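Local coordinates for protein muconate cycloisomerase (Azorhizobium caulinodans, PDB 3MY9) that belongs to the enolase superfamily, in the mandelate racemase/muconate lactonizing enzyme family, and binds magnesium ions in its TIM-barrel domain, at residues R155-T169 with E187-N199. Sequence-based numbering, arbitrary orientation.
Sequences RAMVPAGHTVFKMKT and EFGERIDLRLDFN
Strands 164-168 and 193-197 pair in parallel, V164 beside D193 through K168 beside D197, their axes 4.4 Å apart at closest approach and inclined by 26°, with six backbone hydrogen bonds from T163 O to T169 N. With helix 174-188 between them they form a beta-alpha-beta unit of the enolase-type barrel. On the face of V164, K166 and K168, R195 turns back along its own strand and holds D193 side-on, NE to OD1 and NH2 to OD2, both nitrogens meeting the oxygens from above the carboxylate plane; D193 OD1 also bonds T220. V164 CG1, placed anti to the backbone N (chi1 -178°), lies over one face of this guanidinium, 3.5 Å from R195 CZ. Further along, K166 reaches past D197 CB and sets NZ 3.2 Å from D197 OD1 in a salt bridge, from above the carboxylate plane; NZ also makes salt bridges to E223 and E326. D197 OD2 accepts from N199 N at 2.9 Å, an Asx turn at the end of the strand. On the other face, M167 CB and T169 CG2 both meet L196 CD2, under helix 174-188, while I192 CG2 links the F165 ring to V158 CG2, which also touches F188 CE1 at 3.8 Å. T169 OG1 sits over the centre of the F198 ring, 3.4 Å from CG, and makes a weak bond to D197 O. At the helical ends, R155 NH1 donates to the syn lone pair of E187 OE2 at 3.0 Å, while its NH2 pairs with E152. The D197 side chain comes within about 4 Å of a magnesium ion whose site includes E223; K166 NZ joins D197 to E223 and E326, which probably helps to position D197 beside the metal.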
# COMPACT_ATOMS: atom_id res chain seq x y z
N ARG A 155 33.75 35.84 7.13
CA ARG A 155 34.05 37.13 6.47
C ARG A 155 35.35 37.09 5.67
O ARG A 155 35.45 37.73 4.62
CB ARG A 155 34.12 38.27 7.50
CG ARG A 155 33.20 39.44 7.19
CD ARG A 155 31.90 39.46 8.04
NE ARG A 155 32.11 40.11 9.34
CZ ARG A 155 31.19 40.79 10.04
NH1 ARG A 155 29.94 40.98 9.61
NH2 ARG A 155 31.55 41.32 11.21
N ALA A 156 36.35 36.37 6.17
CA ALA A 156 37.62 36.18 5.46
C ALA A 156 37.55 35.05 4.42
O ALA A 156 38.19 35.12 3.37
CB ALA A 156 38.73 35.90 6.45
N MET A 157 36.79 34.00 4.71
CA MET A 157 36.83 32.78 3.90
C MET A 157 36.02 32.83 2.60
O MET A 157 36.39 32.22 1.59
CB MET A 157 36.36 31.58 4.73
CG MET A 157 37.34 31.18 5.81
SD MET A 157 36.77 29.77 6.78
CE MET A 157 38.43 29.33 7.30
N VAL A 158 34.90 33.54 2.64
CA VAL A 158 34.07 33.66 1.45
C VAL A 158 34.81 34.40 0.31
O VAL A 158 34.85 33.90 -0.82
CB VAL A 158 32.70 34.25 1.78
CG1 VAL A 158 31.92 34.56 0.52
CG2 VAL A 158 31.92 33.25 2.65
N PRO A 159 35.45 35.55 0.60
CA PRO A 159 36.24 36.19 -0.45
C PRO A 159 37.41 35.31 -0.97
O PRO A 159 37.82 35.47 -2.13
CB PRO A 159 36.76 37.46 0.22
CG PRO A 159 35.76 37.77 1.28
CD PRO A 159 35.33 36.42 1.79
N ALA A 160 37.94 34.42 -0.11
CA ALA A 160 39.02 33.49 -0.46
C ALA A 160 38.56 32.27 -1.25
O ALA A 160 39.35 31.38 -1.56
CB ALA A 160 39.77 33.03 0.80
N GLY A 161 37.26 32.20 -1.55
CA GLY A 161 36.70 31.11 -2.36
C GLY A 161 36.01 29.95 -1.64
O GLY A 161 35.57 29.01 -2.28
N HIS A 162 35.94 30.00 -0.32
CA HIS A 162 35.16 29.00 0.43
C HIS A 162 33.70 29.29 0.21
O HIS A 162 33.27 30.43 0.42
CB HIS A 162 35.39 29.12 1.92
CG HIS A 162 36.71 28.62 2.37
ND1 HIS A 162 36.85 27.40 3.00
CD2 HIS A 162 37.95 29.16 2.30
CE1 HIS A 162 38.13 27.22 3.30
NE2 HIS A 162 38.82 28.27 2.88
N THR A 163 32.92 28.30 -0.19
CA THR A 163 31.50 28.50 -0.28
C THR A 163 30.72 27.57 0.64
O THR A 163 29.63 27.93 1.09
CB THR A 163 31.02 28.33 -1.73
OG1 THR A 163 31.39 27.04 -2.20
CG2 THR A 163 31.63 29.42 -2.63
N VAL A 164 31.26 26.39 0.92
CA VAL A 164 30.52 25.39 1.67
C VAL A 164 30.73 25.51 3.17
O VAL A 164 31.85 25.36 3.64
CB VAL A 164 30.91 23.98 1.25
CG1 VAL A 164 30.05 22.95 2.05
CG2 VAL A 164 30.71 23.79 -0.24
N PHE A 165 29.64 25.73 3.90
CA PHE A 165 29.64 25.82 5.34
C PHE A 165 28.60 24.89 5.96
O PHE A 165 27.48 24.78 5.45
CB PHE A 165 29.36 27.25 5.75
CG PHE A 165 30.44 28.19 5.34
CD1 PHE A 165 31.49 28.47 6.21
CD2 PHE A 165 30.47 28.72 4.06
CE1 PHE A 165 32.55 29.29 5.82
CE2 PHE A 165 31.52 29.56 3.65
CZ PHE A 165 32.56 29.84 4.53
N LYS A 166 28.98 24.21 7.04
CA LYS A 166 28.00 23.41 7.76
C LYS A 166 27.82 23.87 9.21
O LYS A 166 28.75 23.83 9.98
CB LYS A 166 28.39 21.94 7.75
CG LYS A 166 27.23 21.06 8.20
CD LYS A 166 27.77 19.72 8.71
CE LYS A 166 27.58 18.63 7.75
NZ LYS A 166 28.25 17.44 8.40
N MET A 167 26.60 24.31 9.57
CA MET A 167 26.35 24.84 10.91
C MET A 167 25.85 23.67 11.76
O MET A 167 24.91 22.98 11.38
CB MET A 167 25.30 25.99 10.88
CG MET A 167 25.18 26.86 12.19
SD MET A 167 23.65 27.88 12.18
CE MET A 167 23.55 28.28 13.93
N LYS A 168 26.51 23.45 12.90
CA LYS A 168 25.99 22.58 13.91
C LYS A 168 24.78 23.25 14.57
O LYS A 168 24.83 24.40 15.01
CB LYS A 168 27.09 22.30 14.93
CG LYS A 168 26.87 21.14 15.83
CD LYS A 168 28.18 20.88 16.63
CE LYS A 168 27.94 20.30 18.02
NZ LYS A 168 28.89 20.86 19.06
N THR A 169 23.66 22.54 14.61
CA THR A 169 22.43 23.13 15.12
C THR A 169 21.87 22.21 16.19
O THR A 169 22.28 21.06 16.31
CB THR A 169 21.38 23.26 13.98
OG1 THR A 169 21.33 22.04 13.26
CG2 THR A 169 21.70 24.38 13.01
N GLU A 187 23.97 38.79 5.36
CA GLU A 187 25.23 39.24 4.77
C GLU A 187 25.59 38.53 3.47
O GLU A 187 26.08 39.16 2.51
CB GLU A 187 26.37 39.01 5.74
CG GLU A 187 27.72 39.50 5.17
CD GLU A 187 28.65 40.04 6.21
OE1 GLU A 187 29.76 40.51 5.85
OE2 GLU A 187 28.24 39.99 7.40
N PHE A 188 25.41 37.21 3.46
CA PHE A 188 25.94 36.36 2.41
C PHE A 188 24.92 35.92 1.38
O PHE A 188 25.29 35.57 0.27
CB PHE A 188 26.59 35.14 3.05
CG PHE A 188 27.78 35.47 3.92
CD1 PHE A 188 28.98 35.90 3.36
CD2 PHE A 188 27.73 35.30 5.30
CE1 PHE A 188 30.07 36.19 4.16
CE2 PHE A 188 28.81 35.56 6.10
CZ PHE A 188 29.98 36.02 5.54
N GLY A 189 23.63 35.91 1.75
CA GLY A 189 22.59 35.45 0.84
C GLY A 189 22.93 34.08 0.30
O GLY A 189 23.25 33.19 1.08
N GLU A 190 22.90 33.92 -1.02
CA GLU A 190 23.20 32.64 -1.67
C GLU A 190 24.67 32.52 -2.10
O GLU A 190 25.05 31.57 -2.80
CB GLU A 190 22.30 32.43 -2.90
CG GLU A 190 20.80 32.30 -2.60
CD GLU A 190 19.93 32.71 -3.81
OE1 GLU A 190 20.06 32.05 -4.88
OE2 GLU A 190 19.14 33.69 -3.68
N ARG A 191 25.51 33.44 -1.65
CA ARG A 191 26.92 33.31 -1.92
C ARG A 191 27.56 32.18 -1.10
O ARG A 191 28.70 31.82 -1.36
CB ARG A 191 27.62 34.64 -1.64
CG ARG A 191 27.13 35.78 -2.54
CD ARG A 191 27.30 37.14 -1.85
NE ARG A 191 28.61 37.24 -1.21
CZ ARG A 191 28.87 37.91 -0.09
NH1 ARG A 191 27.92 38.58 0.56
NH2 ARG A 191 30.12 37.92 0.38
N ILE A 192 26.84 31.67 -0.10
CA ILE A 192 27.30 30.51 0.64
C ILE A 192 26.34 29.36 0.43
O ILE A 192 25.14 29.56 0.32
CB ILE A 192 27.47 30.78 2.17
CG1 ILE A 192 26.15 31.17 2.82
CG2 ILE A 192 28.55 31.85 2.41
CD1 ILE A 192 26.21 31.20 4.30
N ASP A 193 26.93 28.17 0.35
CA ASP A 193 26.25 26.93 0.28
C ASP A 193 26.20 26.44 1.74
O ASP A 193 27.14 25.82 2.22
CB ASP A 193 27.05 25.98 -0.64
CG ASP A 193 26.49 24.56 -0.69
OD1 ASP A 193 25.56 24.23 0.07
OD2 ASP A 193 26.99 23.75 -1.51
N LEU A 194 25.08 26.73 2.42
CA LEU A 194 24.96 26.53 3.84
C LEU A 194 24.22 25.24 4.15
O LEU A 194 23.09 25.07 3.69
CB LEU A 194 24.19 27.70 4.46
CG LEU A 194 23.91 27.66 5.96
CD1 LEU A 194 25.20 27.58 6.76
CD2 LEU A 194 23.11 28.90 6.41
N ARG A 195 24.83 24.38 4.96
CA ARG A 195 24.22 23.13 5.39
C ARG A 195 24.05 23.17 6.90
O ARG A 195 24.81 23.86 7.59
CB ARG A 195 25.11 21.95 5.01
CG ARG A 195 25.23 21.73 3.51
CD ARG A 195 26.57 22.24 2.98
NE ARG A 195 26.66 22.08 1.54
CZ ARG A 195 27.30 21.09 0.93
NH1 ARG A 195 27.91 20.14 1.61
NH2 ARG A 195 27.32 21.06 -0.37
N LEU A 196 23.05 22.47 7.42
CA LEU A 196 22.84 22.38 8.88
C LEU A 196 22.97 20.93 9.31
O LEU A 196 22.56 20.03 8.59
CB LEU A 196 21.44 22.87 9.28
CG LEU A 196 20.97 24.21 8.71
CD1 LEU A 196 19.55 24.58 9.23
CD2 LEU A 196 21.94 25.30 9.10
N ASP A 197 23.48 20.71 10.51
CA ASP A 197 23.62 19.37 11.03
C ASP A 197 23.13 19.31 12.47
O ASP A 197 23.69 19.96 13.32
CB ASP A 197 25.10 19.00 10.99
CG ASP A 197 25.36 17.53 11.27
OD1 ASP A 197 26.50 17.11 11.01
OD2 ASP A 197 24.42 16.79 11.69
N PHE A 198 22.08 18.54 12.74
CA PHE A 198 21.58 18.42 14.13
C PHE A 198 22.28 17.31 14.94
O PHE A 198 21.99 17.11 16.09
CB PHE A 198 20.07 18.20 14.13
CG PHE A 198 19.28 19.44 13.83
CD1 PHE A 198 18.88 20.27 14.85
CD2 PHE A 198 18.93 19.76 12.52
CE1 PHE A 198 18.13 21.42 14.59
CE2 PHE A 198 18.20 20.91 12.25
CZ PHE A 198 17.81 21.75 13.29
N ASN A 199 23.18 16.58 14.31
CA ASN A 199 23.90 15.44 14.92
C ASN A 199 22.96 14.48 15.68
O ASN A 199 23.19 14.13 16.83
CB ASN A 199 25.07 15.97 15.75
CG ASN A 199 26.24 16.47 14.85
OD1 ASN A 199 26.92 15.66 14.19
ND2 ASN A 199 26.46 17.79 14.81